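Local coordinates for GRMZM2G135359 pseudokinase (Zea mays, PDB 6EAS), which is a drought-responsive, probably membrane-anchored inactive kinase, represented here by its kinase domain, whose predicted ATP pocket holds a synthetic pyrimidine ligand, at residues 123-128 against 177-182; 100-105 against 183-188; 54-59 against 68-73. All blocks are in the same frame, centred on the assembly; numbering follows the deposited sequence.

Overall arrangement
Contact 3 comes first along the chain: strands 54-60 and 66-72 pair as a beta hairpin in the five-stranded sheet of the N-terminal lobe, closing a loop of eight residues. Contacts 1 and 2 follow in series with it. Contact 2 opens at 100-105, after helix 82-97, and closes at 183-188, where the second strand of a small two-stranded sheet returns to it. Inside that long excursion, 123-128 meets 177-182 as contact 1, so 1 nests within 2. The two touch through the E123-K187 salt bridge and through the paired strands 178-180 and 186-188. Together they join the two lobes, and J3A touches all three contacts.

Contact 1. Residues 123-128 against 177-182. With J3A (6-(4-methylpiperazin-1-yl)-N-(5-methyl-1H-pyrazol-3-yl)-2-[(E)-2-phenylethenyl]pyrimidin-4-amine), chain B.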
loop_
_atom_site.group_PDB
_atom_site.type_symbol
_atom_site.label_atom_id
_atom_site.label_comp_id
_atom_site.label_asym_id
_atom_site.label_seq_id
_atom_site.Cartn_x
_atom_site.Cartn_y
_atom_site.Cartn_z
ATOM N N GLU A 123 5.730 5.149 9.115
ATOM C CA GLU A 123 4.671 6.104 9.368
ATOM C C GLU A 123 3.467 5.349 9.925
ATOM O O GLU A 123 3.263 4.176 9.608
ATOM C CB GLU A 123 4.307 6.794 8.060
ATOM C CG GLU A 123 5.374 7.742 7.565
ATOM C CD GLU A 123 4.994 8.429 6.273
ATOM O OE1 GLU A 123 4.468 7.752 5.383
ATOM O OE2 GLU A 123 5.223 9.629 6.161
ATOM N N TYR A 124 2.708 6.002 10.799
ATOM C CA TYR A 124 1.514 5.386 11.333
ATOM C C TYR A 124 0.309 5.962 10.598
ATOM O O TYR A 124 0.145 7.187 10.541
ATOM C CB TYR A 124 1.351 5.613 12.835
ATOM C CG TYR A 124 0.060 5.037 13.356
ATOM C CD1 TYR A 124 -0.122 3.666 13.415
ATOM C CD2 TYR A 124 -1.002 5.855 13.711
ATOM C CE1 TYR A 124 -1.315 3.113 13.837
ATOM C CE2 TYR A 124 -2.194 5.320 14.173
ATOM C CZ TYR A 124 -2.349 3.945 14.233
ATOM O OH TYR A 124 -3.522 3.397 14.644
ATOM N N ALA A 125 -0.512 5.069 10.031
ATOM C CA ALA A 125 -1.757 5.455 9.347
ATOM C C ALA A 125 -2.929 5.192 10.280
ATOM O O ALA A 125 -3.310 4.056 10.520
ATOM C CB ALA A 125 -1.903 4.686 8.049
ATOM N N PRO A 126 -3.568 6.232 10.846
ATOM C CA PRO A 126 -4.606 5.994 11.845
ATOM C C PRO A 126 -5.893 5.324 11.314
ATOM O O PRO A 126 -6.558 4.648 12.081
ATOM C CB PRO A 126 -4.835 7.392 12.443
ATOM C CG PRO A 126 -4.440 8.332 11.347
ATOM C CD PRO A 126 -3.299 7.650 10.613
ATOM N N ASN A 127 -6.205 5.432 10.021
ATOM C CA ASN A 127 -7.481 4.859 9.523
ATOM C C ASN A 127 -7.296 3.449 8.934
ATOM O O ASN A 127 -8.187 2.942 8.240
ATOM C CB ASN A 127 -8.183 5.844 8.590
ATOM C CG ASN A 127 -8.901 6.916 9.387
ATOM O OD1 ASN A 127 -9.753 6.601 10.211
ATOM N ND2 ASN A 127 -8.582 8.170 9.146
ATOM N N GLY A 128 -6.175 2.791 9.241
ATOM C CA GLY A 128 -5.970 1.394 8.874
ATOM C C GLY A 128 -6.070 1.155 7.376
ATOM O O GLY A 128 -5.764 2.047 6.582
ATOM N N THR A 177 -2.800 -3.904 1.781
ATOM C CA THR A 177 -1.478 -3.306 1.963
ATOM C C THR A 177 -1.503 -1.804 1.638
ATOM O O THR A 177 -0.444 -1.179 1.615
ATOM C CB THR A 177 -0.397 -4.021 1.136
ATOM O OG1 THR A 177 -0.653 -3.753 -0.238
ATOM C CG2 THR A 177 -0.313 -5.506 1.411
ATOM N N VAL A 178 -2.695 -1.241 1.377
ATOM C CA VAL A 178 -2.898 0.186 1.232
ATOM C C VAL A 178 -3.543 0.733 2.508
ATOM O O VAL A 178 -4.549 0.199 2.992
ATOM C CB VAL A 178 -3.753 0.499 -0.019
ATOM C CG1 VAL A 178 -4.059 1.976 -0.145
ATOM C CG2 VAL A 178 -3.080 -0.016 -1.268
ATOM N N TYR A 179 -2.921 1.771 3.087
ATOM C CA TYR A 179 -3.358 2.326 4.337
ATOM C C TYR A 179 -3.940 3.711 4.102
ATOM O O TYR A 179 -3.730 4.319 3.051
ATOM C CB TYR A 179 -2.220 2.326 5.365
ATOM C CG TYR A 179 -1.893 0.951 5.881
ATOM C CD1 TYR A 179 -1.093 0.092 5.157
ATOM C CD2 TYR A 179 -2.414 0.494 7.077
ATOM C CE1 TYR A 179 -0.806 -1.184 5.617
ATOM C CE2 TYR A 179 -2.125 -0.765 7.560
ATOM C CZ TYR A 179 -1.309 -1.610 6.828
ATOM O OH TYR A 179 -1.054 -2.870 7.286
ATOM N N LEU A 180 -4.665 4.206 5.111
ATOM C CA LEU A 180 -5.358 5.471 4.997
ATOM C C LEU A 180 -4.958 6.399 6.147
ATOM O O LEU A 180 -5.016 6.011 7.311
ATOM C CB LEU A 180 -6.862 5.208 5.018
ATOM C CG LEU A 180 -7.367 4.384 3.844
ATOM C CD1 LEU A 180 -8.742 3.829 4.146
ATOM C CD2 LEU A 180 -7.369 5.221 2.581
ATOM N N THR A 181 -4.567 7.619 5.774
ATOM C CA THR A 181 -4.153 8.677 6.706
ATOM C C THR A 181 -5.380 9.264 7.418
ATOM O O THR A 181 -6.535 8.839 7.174
ATOM C CB THR A 181 -3.402 9.781 5.955
ATOM O OG1 THR A 181 -4.350 10.395 5.080
ATOM C CG2 THR A 181 -2.225 9.268 5.156
ATOM N N ASP A 182 -5.112 10.253 8.285
ATOM C CA ASP A 182 -6.121 11.013 9.018
ATOM C C ASP A 182 -7.186 11.534 8.052
ATOM O O ASP A 182 -8.373 11.428 8.331
ATOM C CB ASP A 182 -5.503 12.157 9.836
ATOM C CG ASP A 182 -4.640 13.150 9.057
ATOM O OD1 ASP A 182 -4.304 12.880 7.862
ATOM O OD2 ASP A 182 -4.277 14.190 9.657
HETATM C C4 J3A B . -1.320 -5.444 9.444
HETATM C C14 J3A B . -7.205 1.775 14.515
HETATM C C5 J3A B . -1.164 -6.796 9.186
HETATM C C6 J3A B . -1.851 -7.731 9.930
HETATM C C11 J3A B . -4.113 1.068 11.751
HETATM C C7 J3A B . -2.335 -3.570 10.732
HETATM C C8 J3A B . -3.458 -2.977 11.098
HETATM C C9 J3A B . -3.661 -1.530 11.313
HETATM C C10 J3A B . -5.067 0.102 12.117
HETATM C C12 J3A B . -2.921 0.628 11.175
HETATM C C13 J3A B . -6.654 1.760 13.104
HETATM N N1 J3A B . -4.822 -1.197 11.887
HETATM N N2 J3A B . -2.710 -0.664 10.935
HETATM C C3 J3A B . -2.164 -5.002 10.462
HETATM N N3 J3A B . -6.277 0.416 12.676
HETATM C C1 J3A B . -2.697 -7.317 10.936
HETATM C C2 J3A B . -2.859 -5.966 11.196
HETATM N N4 J3A B . -7.331 0.424 15.058
HETATM C C15 J3A B . -8.090 -0.403 14.123
HETATM C C16 J3A B . -7.353 -0.562 12.810
HETATM C C17 J3A B . -7.962 0.436 16.379
HETATM N N5 J3A B . -1.948 1.550 10.809
HETATM C C18 J3A B . -0.646 1.338 10.387
HETATM N N6 J3A B . 0.189 2.360 10.215
HETATM N N7 J3A B . 1.343 1.791 9.777
HETATM C C19 J3A B . 1.248 0.467 9.670
HETATM C C20 J3A B . -0.032 0.129 10.033
HETATM C C21 J3A B . 2.396 -0.363 9.210
#
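Y179 packs its CB and the near edge of its ring against A125 and G128, and gives the rest of the ring to J3A. Its CB meets the methyl of A125 (CB to CB 3.6 Å) and passes G128 O; CD2 runs beside the G128 carbonyl; CE2 reaches the pyrazole of J3A, 3.4 Å from C20, and that ring's C19 lies over one face of the tyrosine, offset toward its rim. At the tip, OH stops 3.4 Å from C4 of the ligand's phenyl ring. Residues 123-128 are the kinase hinge, ending in a type I turn, and Y179 stands in the floor of the adenine pocket. The hinge backbone grips J3A three times: A125 N gives a straight bond to N6 (2.8 Å), A125 O receives N5, and E123 O receives N7. Y124 turns its ring away from its own N (chi1 176°), which brings CE1 obliquely to J3A N5 at 3.5 Å; with an alanine here the ligand would probably lose this wall and K58 its cation-pi partner. Farther along, N127 N bonds to L180 O (3.0 Å), L180 N to G128 O (2.8 Å). The N127 amide aims ND2 straight at T181 O (2.9 Å, 179°), which lies in the amide plane.

Contact 2. Residues 100-105 against 183-188. With J3A (6-(4-methylpiperazin-1-yl)-N-(5-methyl-1H-pyrazol-3-yl)-2-[(E)-2-phenylethenyl]pyrimidin-4-amine), chain B.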
loop_
_atom_site.group_PDB
_atom_site.type_symbol
_atom_site.label_atom_id
_atom_site.label_comp_id
_atom_site.label_asym_id
_atom_site.label_seq_id
_atom_site.Cartn_x
_atom_site.Cartn_y
_atom_site.Cartn_z
ATOM N N HIS A 100 7.482 9.321 -0.714
ATOM C CA HIS A 100 6.345 9.848 -1.393
ATOM C C HIS A 100 5.198 10.016 -0.393
ATOM O O HIS A 100 5.039 9.207 0.506
ATOM C CB HIS A 100 5.983 8.942 -2.572
ATOM C CG HIS A 100 5.056 9.563 -3.564
ATOM N ND1 HIS A 100 3.671 9.540 -3.415
ATOM C CD2 HIS A 100 5.303 10.202 -4.731
ATOM C CE1 HIS A 100 3.119 10.133 -4.451
ATOM N NE2 HIS A 100 4.096 10.551 -5.272
ATOM N N LYS A 101 4.398 11.066 -0.580
ATOM C CA LYS A 101 3.276 11.360 0.316
ATOM C C LYS A 101 2.257 10.208 0.289
ATOM O O LYS A 101 1.538 10.014 1.247
ATOM C CB LYS A 101 2.607 12.692 -0.045
ATOM C CG LYS A 101 1.953 12.776 -1.423
ATOM C CD LYS A 101 0.817 13.800 -1.474
ATOM C CE LYS A 101 0.318 14.121 -2.870
ATOM N NZ LYS A 101 -0.608 13.089 -3.407
ATOM N N ASN A 102 2.231 9.424 -0.791
ATOM C CA ASN A 102 1.291 8.299 -0.905
ATOM C C ASN A 102 2.008 6.958 -0.740
ATOM O O ASN A 102 1.488 5.928 -1.167
ATOM C CB ASN A 102 0.540 8.299 -2.231
ATOM C CG ASN A 102 -0.286 9.545 -2.424
ATOM O OD1 ASN A 102 0.046 10.377 -3.262
ATOM N ND2 ASN A 102 -1.355 9.681 -1.656
ATOM N N PHE A 103 3.165 6.969 -0.074
ATOM C CA PHE A 103 3.840 5.757 0.334
ATOM C C PHE A 103 3.931 5.777 1.856
ATOM O O PHE A 103 4.029 6.858 2.465
ATOM C CB PHE A 103 5.217 5.648 -0.329
ATOM C CG PHE A 103 5.946 4.359 -0.047
ATOM C CD1 PHE A 103 5.501 3.161 -0.583
ATOM C CD2 PHE A 103 7.060 4.336 0.780
ATOM C CE1 PHE A 103 6.157 1.968 -0.307
ATOM C CE2 PHE A 103 7.724 3.148 1.042
ATOM C CZ PHE A 103 7.277 1.967 0.495
ATOM N N MET A 104 3.862 4.589 2.461
ATOM C CA MET A 104 4.073 4.441 3.871
ATOM C C MET A 104 5.592 4.434 4.106
ATOM O O MET A 104 6.272 3.408 4.033
ATOM C CB MET A 104 3.431 3.166 4.419
ATOM C CG MET A 104 3.690 2.963 5.899
ATOM S SD MET A 104 2.568 1.764 6.640
ATOM C CE MET A 104 1.127 2.829 6.775
ATOM N N ASN A 105 6.112 5.630 4.355
ATOM C CA ASN A 105 7.545 5.896 4.299
ATOM C C ASN A 105 8.260 5.276 5.496
ATOM O O ASN A 105 7.758 5.320 6.606
ATOM C CB ASN A 105 7.796 7.401 4.268
ATOM C CG ASN A 105 7.277 8.014 2.995
ATOM O OD1 ASN A 105 7.725 7.628 1.925
ATOM N ND2 ASN A 105 6.329 8.925 3.096
ATOM N N ASP A 183 -6.759 12.065 6.901
ATOM C CA ASP A 183 -7.690 12.679 5.957
ATOM C C ASP A 183 -7.986 11.709 4.800
ATOM O O ASP A 183 -8.433 12.118 3.742
ATOM C CB ASP A 183 -7.161 14.039 5.497
ATOM C CG ASP A 183 -5.890 13.986 4.669
ATOM O OD1 ASP A 183 -5.147 12.980 4.771
ATOM O OD2 ASP A 183 -5.654 14.952 3.923
ATOM N N PHE A 184 -7.754 10.411 5.016
ATOM C CA PHE A 184 -8.133 9.348 4.061
ATOM C C PHE A 184 -7.406 9.480 2.711
ATOM O O PHE A 184 -7.950 9.047 1.662
ATOM C CB PHE A 184 -9.653 9.309 3.865
ATOM C CG PHE A 184 -10.402 8.749 5.043
ATOM C CD1 PHE A 184 -10.750 9.556 6.115
ATOM C CD2 PHE A 184 -10.742 7.406 5.088
ATOM C CE1 PHE A 184 -11.419 9.028 7.208
ATOM C CE2 PHE A 184 -11.412 6.883 6.179
ATOM C CZ PHE A 184 -11.754 7.694 7.232
ATOM N N ALA A 185 -6.172 10.014 2.727
ATOM C CA ALA A 185 -5.219 9.824 1.607
ATOM C C ALA A 185 -4.704 8.377 1.650
ATOM O O ALA A 185 -4.612 7.792 2.728
ATOM C CB ALA A 185 -4.071 10.813 1.696
ATOM N N ALA A 186 -4.370 7.814 0.481
ATOM C CA ALA A 186 -3.780 6.469 0.379
ATOM C C ALA A 186 -2.286 6.511 0.719
ATOM O O ALA A 186 -1.575 7.452 0.309
ATOM C CB ALA A 186 -3.972 5.924 -1.012
ATOM N N LYS A 187 -1.820 5.469 1.423
ATOM C CA LYS A 187 -0.411 5.165 1.558
ATOM C C LYS A 187 -0.189 3.681 1.240
ATOM O O LYS A 187 -0.589 2.809 1.980
ATOM C CB LYS A 187 0.098 5.566 2.941
ATOM C CG LYS A 187 0.398 7.058 3.090
ATOM C CD LYS A 187 0.948 7.439 4.439
ATOM C CE LYS A 187 1.522 8.839 4.473
ATOM N NZ LYS A 187 2.822 8.934 3.763
ATOM N N VAL A 188 0.454 3.434 0.109
ATOM C CA VAL A 188 0.857 2.099 -0.295
ATOM C C VAL A 188 2.027 1.700 0.603
ATOM O O VAL A 188 2.898 2.549 0.841
ATOM C CB VAL A 188 1.263 2.104 -1.776
ATOM C CG1 VAL A 188 1.732 0.725 -2.241
ATOM C CG2 VAL A 188 0.141 2.638 -2.657
HETATM C C4 J3A B . -1.320 -5.444 9.444
HETATM C C14 J3A B . -7.205 1.775 14.515
HETATM C C5 J3A B . -1.164 -6.796 9.186
HETATM C C6 J3A B . -1.851 -7.731 9.930
HETATM C C11 J3A B . -4.113 1.068 11.751
HETATM C C7 J3A B . -2.335 -3.570 10.732
HETATM C C8 J3A B . -3.458 -2.977 11.098
HETATM C C9 J3A B . -3.661 -1.530 11.313
HETATM C C10 J3A B . -5.067 0.102 12.117
HETATM C C12 J3A B . -2.921 0.628 11.175
HETATM C C13 J3A B . -6.654 1.760 13.104
HETATM N N1 J3A B . -4.822 -1.197 11.887
HETATM N N2 J3A B . -2.710 -0.664 10.935
HETATM C C3 J3A B . -2.164 -5.002 10.462
HETATM N N3 J3A B . -6.277 0.416 12.676
HETATM C C1 J3A B . -2.697 -7.317 10.936
HETATM C C2 J3A B . -2.859 -5.966 11.196
HETATM N N4 J3A B . -7.331 0.424 15.058
HETATM C C15 J3A B . -8.090 -0.403 14.123
HETATM C C16 J3A B . -7.353 -0.562 12.810
HETATM C C17 J3A B . -7.962 0.436 16.379
HETATM N N5 J3A B . -1.948 1.550 10.809
HETATM C C18 J3A B . -0.646 1.338 10.387
HETATM N N6 J3A B . 0.189 2.360 10.215
HETATM N N7 J3A B . 1.343 1.791 9.777
HETATM C C19 J3A B . 1.248 0.467 9.670
HETATM C C20 J3A B . -0.032 0.129 10.033
HETATM C C21 J3A B . 2.396 -0.363 9.210
#
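The ring of F103 meets the carbonyl oxygen of V188 obliquely, CD1 coming within 3.0 Å of V188 O, while OD1 of N105 lies in the ring plane at its edge. The H100 ring has N102 CA in plane at its edge and also meets the ring of H160; its ND1 accepts the backbone N-H of N102. The flat amide of N102 is turned so that A186 O lies in its own plane, and ND2 in turn lies in the A186 carbonyl plane (3.0 Å, 166° at the hydrogen). That reach depends on CG standing beside the backbone N and anti to the carbonyl carbon (chi1 -61°); OD1 of the same amide receives the ammonium of K101. H100 and N102 belong to the His-X-Asn motif of the loop between the long N-lobe helix and the fourth strand, which in protein kinases docks on the strand leading to the DFG position. Docking here uses a single backbone bridge, F103 with V188: V188 N gives to N102 O (3.0 Å), and M104 N to V188 O (2.8 Å). The K187 side chain adds two more bonds to the loop. Its chain runs extended past the K101 and F103 carbonyls and bends at its last torsion (chi4 -73°), bringing NZ to F103 O at 2.7 Å and to K101 O at 3.0 Å, the latter from well above the carbonyl plane. Its charged partner is E123, by a salt bridge, and that carboxylate probably favours a protonated lysine. N105 is held at both ends of its amide, OD1 taking H100 N and ND2 giving to H100 O, which F103 N reaches from the opposite face. M104 points its bent thioether at the ligand, CE lying 3.2 Å from N7 of J3A.

Contact 3. Residues 54-59 against 68-73; sequences CMLYKG and AVASSL. With J3A (6-(4-methylpiperazin-1-yl)-N-(5-methyl-1H-pyrazol-3-yl)-2-[(E)-2-phenylethenyl]pyrimidin-4-amine), chain B.
L56 and A70 form the apolar centre, a non-hydrogen-bonded pair on one face of the hairpin. L56 divides its methyls, chi1 (-64°) and the extended chi2 setting CD2 on the A70 methyl (CD2 to CB 3.6 Å) and CD1 against the phenyl ring of J3A, 3.6 Å from C4. C54 adds its SG beside it, 4.1 Å from A70 CB. A68 continues the same face, its CB packed over the pyrazole at 3.2 Å from J3A N7. The first strand leaves the turn that corresponds to the glycine-rich loop of active kinases, and with the second it roofs the nucleotide pocket. On the other face Y57, V69, M55 and S71 stand together. The Y57 ring lies alongside the second strand and presents its edge, with S71 CB in plane 3.7 Å from Y57 CE1, while CB of Y57 and CB of V69 meet nearer the backbone; F44 meets the ring from outside the hairpin. At the C54 end, L73 folds back so that its branched tip covers the backbone, CD1 3.6 Å from C54 N. Between the faces runs the backbone, antiparallel at 152°, with four bonds in two pairs: M55 N to S71 O, S71 N to M55 O at 2.7 Å, then Y57 N to V69 O and V69 N to Y57 O (both 2.8 Å). K58, at the polar edge, makes a salt bridge to E66. A70 appears to occupy the position of the usual nucleotide-binding lysine, and a methyl buried against L56 and C54 offers no charge to a phosphate, consistent with an inactive kinase that can still pack a flat ligand beneath its roof.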
loop_
_atom_site.group_PDB
_atom_site.type_symbol
_atom_site.label_atom_id
_atom_site.label_comp_id
_atom_site.label_asym_id
_atom_site.label_seq_id
_atom_site.Cartn_x
_atom_site.Cartn_y
_atom_site.Cartn_z
ATOM N N CYS A 54 6.894 -10.389 10.020
ATOM C CA CYS A 54 7.136 -9.397 11.059
ATOM C C CYS A 54 5.935 -9.209 11.986
ATOM O O CYS A 54 4.784 -9.428 11.611
ATOM C CB CYS A 54 7.445 -8.044 10.437
ATOM S SG CYS A 54 5.982 -7.252 9.722
ATOM N N MET A 55 6.250 -8.735 13.197
ATOM C CA MET A 55 5.274 -8.209 14.140
ATOM C C MET A 55 5.265 -6.677 14.044
ATOM O O MET A 55 6.323 -6.077 13.928
ATOM C CB MET A 55 5.646 -8.600 15.572
ATOM C CG MET A 55 4.452 -8.706 16.481
ATOM S SD MET A 55 3.783 -10.371 16.413
ATOM C CE MET A 55 4.840 -11.183 17.613
ATOM N N LEU A 56 4.074 -6.076 14.141
ATOM C CA LEU A 56 3.880 -4.624 14.091
ATOM C C LEU A 56 3.471 -4.113 15.476
ATOM O O LEU A 56 2.458 -4.562 16.002
ATOM C CB LEU A 56 2.793 -4.298 13.063
ATOM C CG LEU A 56 3.122 -4.666 11.616
ATOM C CD1 LEU A 56 1.928 -4.421 10.710
ATOM C CD2 LEU A 56 4.335 -3.889 11.117
ATOM N N TYR A 57 4.247 -3.159 16.021
ATOM C CA TYR A 57 4.012 -2.529 17.337
ATOM C C TYR A 57 3.662 -1.043 17.152
ATOM O O TYR A 57 4.276 -0.346 16.340
ATOM C CB TYR A 57 5.255 -2.638 18.222
ATOM C CG TYR A 57 5.760 -4.031 18.508
ATOM C CD1 TYR A 57 6.655 -4.663 17.658
ATOM C CD2 TYR A 57 5.393 -4.704 19.665
ATOM C CE1 TYR A 57 7.137 -5.934 17.927
ATOM C CE2 TYR A 57 5.867 -5.977 19.947
ATOM C CZ TYR A 57 6.741 -6.598 19.076
ATOM O OH TYR A 57 7.221 -7.844 19.366
ATOM N N LYS A 58 2.665 -0.563 17.908
ATOM C CA LYS A 58 2.333 0.839 17.967
ATOM C C LYS A 58 3.321 1.551 18.891
ATOM O O LYS A 58 3.706 1.035 19.945
ATOM C CB LYS A 58 0.916 1.067 18.490
ATOM C CG LYS A 58 0.470 2.523 18.533
ATOM C CD LYS A 58 0.304 3.132 17.166
ATOM C CE LYS A 58 -0.514 4.404 17.189
ATOM N NZ LYS A 58 0.183 5.501 17.903
ATOM N N GLY A 59 3.716 2.756 18.472
ATOM C CA GLY A 59 4.572 3.607 19.255
ATOM C C GLY A 59 4.288 5.075 18.991
ATOM O O GLY A 59 3.545 5.442 18.047
ATOM N N ALA A 68 4.594 2.977 13.407
ATOM C CA ALA A 68 4.335 1.548 13.314
ATOM C C ALA A 68 5.683 0.831 13.181
ATOM O O ALA A 68 6.408 1.038 12.201
ATOM C CB ALA A 68 3.437 1.284 12.122
ATOM N N VAL A 69 6.038 0.034 14.187
ATOM C CA VAL A 69 7.325 -0.608 14.233
ATOM C C VAL A 69 7.179 -2.046 13.726
ATOM O O VAL A 69 6.447 -2.841 14.303
ATOM C CB VAL A 69 7.905 -0.554 15.654
ATOM C CG1 VAL A 69 9.181 -1.365 15.768
ATOM C CG2 VAL A 69 8.128 0.890 16.097
ATOM N N ALA A 70 7.901 -2.370 12.649
ATOM C CA ALA A 70 7.910 -3.722 12.087
ATOM C C ALA A 70 9.162 -4.462 12.568
ATOM O O ALA A 70 10.273 -4.084 12.222
ATOM C CB ALA A 70 7.842 -3.652 10.582
ATOM N N SER A 71 8.950 -5.529 13.346
ATOM C CA SER A 71 10.012 -6.323 13.960
ATOM C C SER A 71 10.039 -7.732 13.348
ATOM O O SER A 71 9.004 -8.377 13.258
ATOM C CB SER A 71 9.827 -6.412 15.446
ATOM O OG SER A 71 10.992 -6.949 16.060
ATOM N N SER A 72 11.231 -8.217 12.967
ATOM C CA SER A 72 11.369 -9.585 12.489
ATOM C C SER A 72 10.829 -10.573 13.532
ATOM O O SER A 72 10.802 -10.284 14.728
ATOM C CB SER A 72 12.792 -9.905 12.161
ATOM O OG SER A 72 12.897 -11.247 11.710
ATOM N N LEU A 73 10.451 -11.766 13.063
ATOM C CA LEU A 73 9.962 -12.844 13.908
ATOM C C LEU A 73 11.112 -13.750 14.383
ATOM O O LEU A 73 10.861 -14.853 14.835
ATOM C CB LEU A 73 8.907 -13.617 13.111
ATOM C CG LEU A 73 7.709 -12.769 12.680
ATOM C CD1 LEU A 73 6.747 -13.550 11.790
ATOM C CD2 LEU A 73 6.982 -12.209 13.894
HETATM C C4 J3A B . -1.320 -5.444 9.444
HETATM C C14 J3A B . -7.205 1.775 14.515
HETATM C C5 J3A B . -1.164 -6.796 9.186
HETATM C C6 J3A B . -1.851 -7.731 9.930
HETATM C C11 J3A B . -4.113 1.068 11.751
HETATM C C7 J3A B . -2.335 -3.570 10.732
HETATM C C8 J3A B . -3.458 -2.977 11.098
HETATM C C9 J3A B . -3.661 -1.530 11.313
HETATM C C10 J3A B . -5.067 0.102 12.117
HETATM C C12 J3A B . -2.921 0.628 11.175
HETATM C C13 J3A B . -6.654 1.760 13.104
HETATM N N1 J3A B . -4.822 -1.197 11.887
HETATM N N2 J3A B . -2.710 -0.664 10.935
HETATM C C3 J3A B . -2.164 -5.002 10.462
HETATM N N3 J3A B . -6.277 0.416 12.676
HETATM C C1 J3A B . -2.697 -7.317 10.936
HETATM C C2 J3A B . -2.859 -5.966 11.196
HETATM N N4 J3A B . -7.331 0.424 15.058
HETATM C C15 J3A B . -8.090 -0.403 14.123
HETATM C C16 J3A B . -7.353 -0.562 12.810
HETATM C C17 J3A B . -7.962 0.436 16.379
HETATM N N5 J3A B . -1.948 1.550 10.809
HETATM C C18 J3A B . -0.646 1.338 10.387
HETATM N N6 J3A B . 0.189 2.360 10.215
HETATM N N7 J3A B . 1.343 1.791 9.777
HETATM C C19 J3A B . 1.248 0.467 9.670
HETATM C C20 J3A B . -0.032 0.129 10.033
HETATM C C21 J3A B . 2.396 -0.363 9.210
#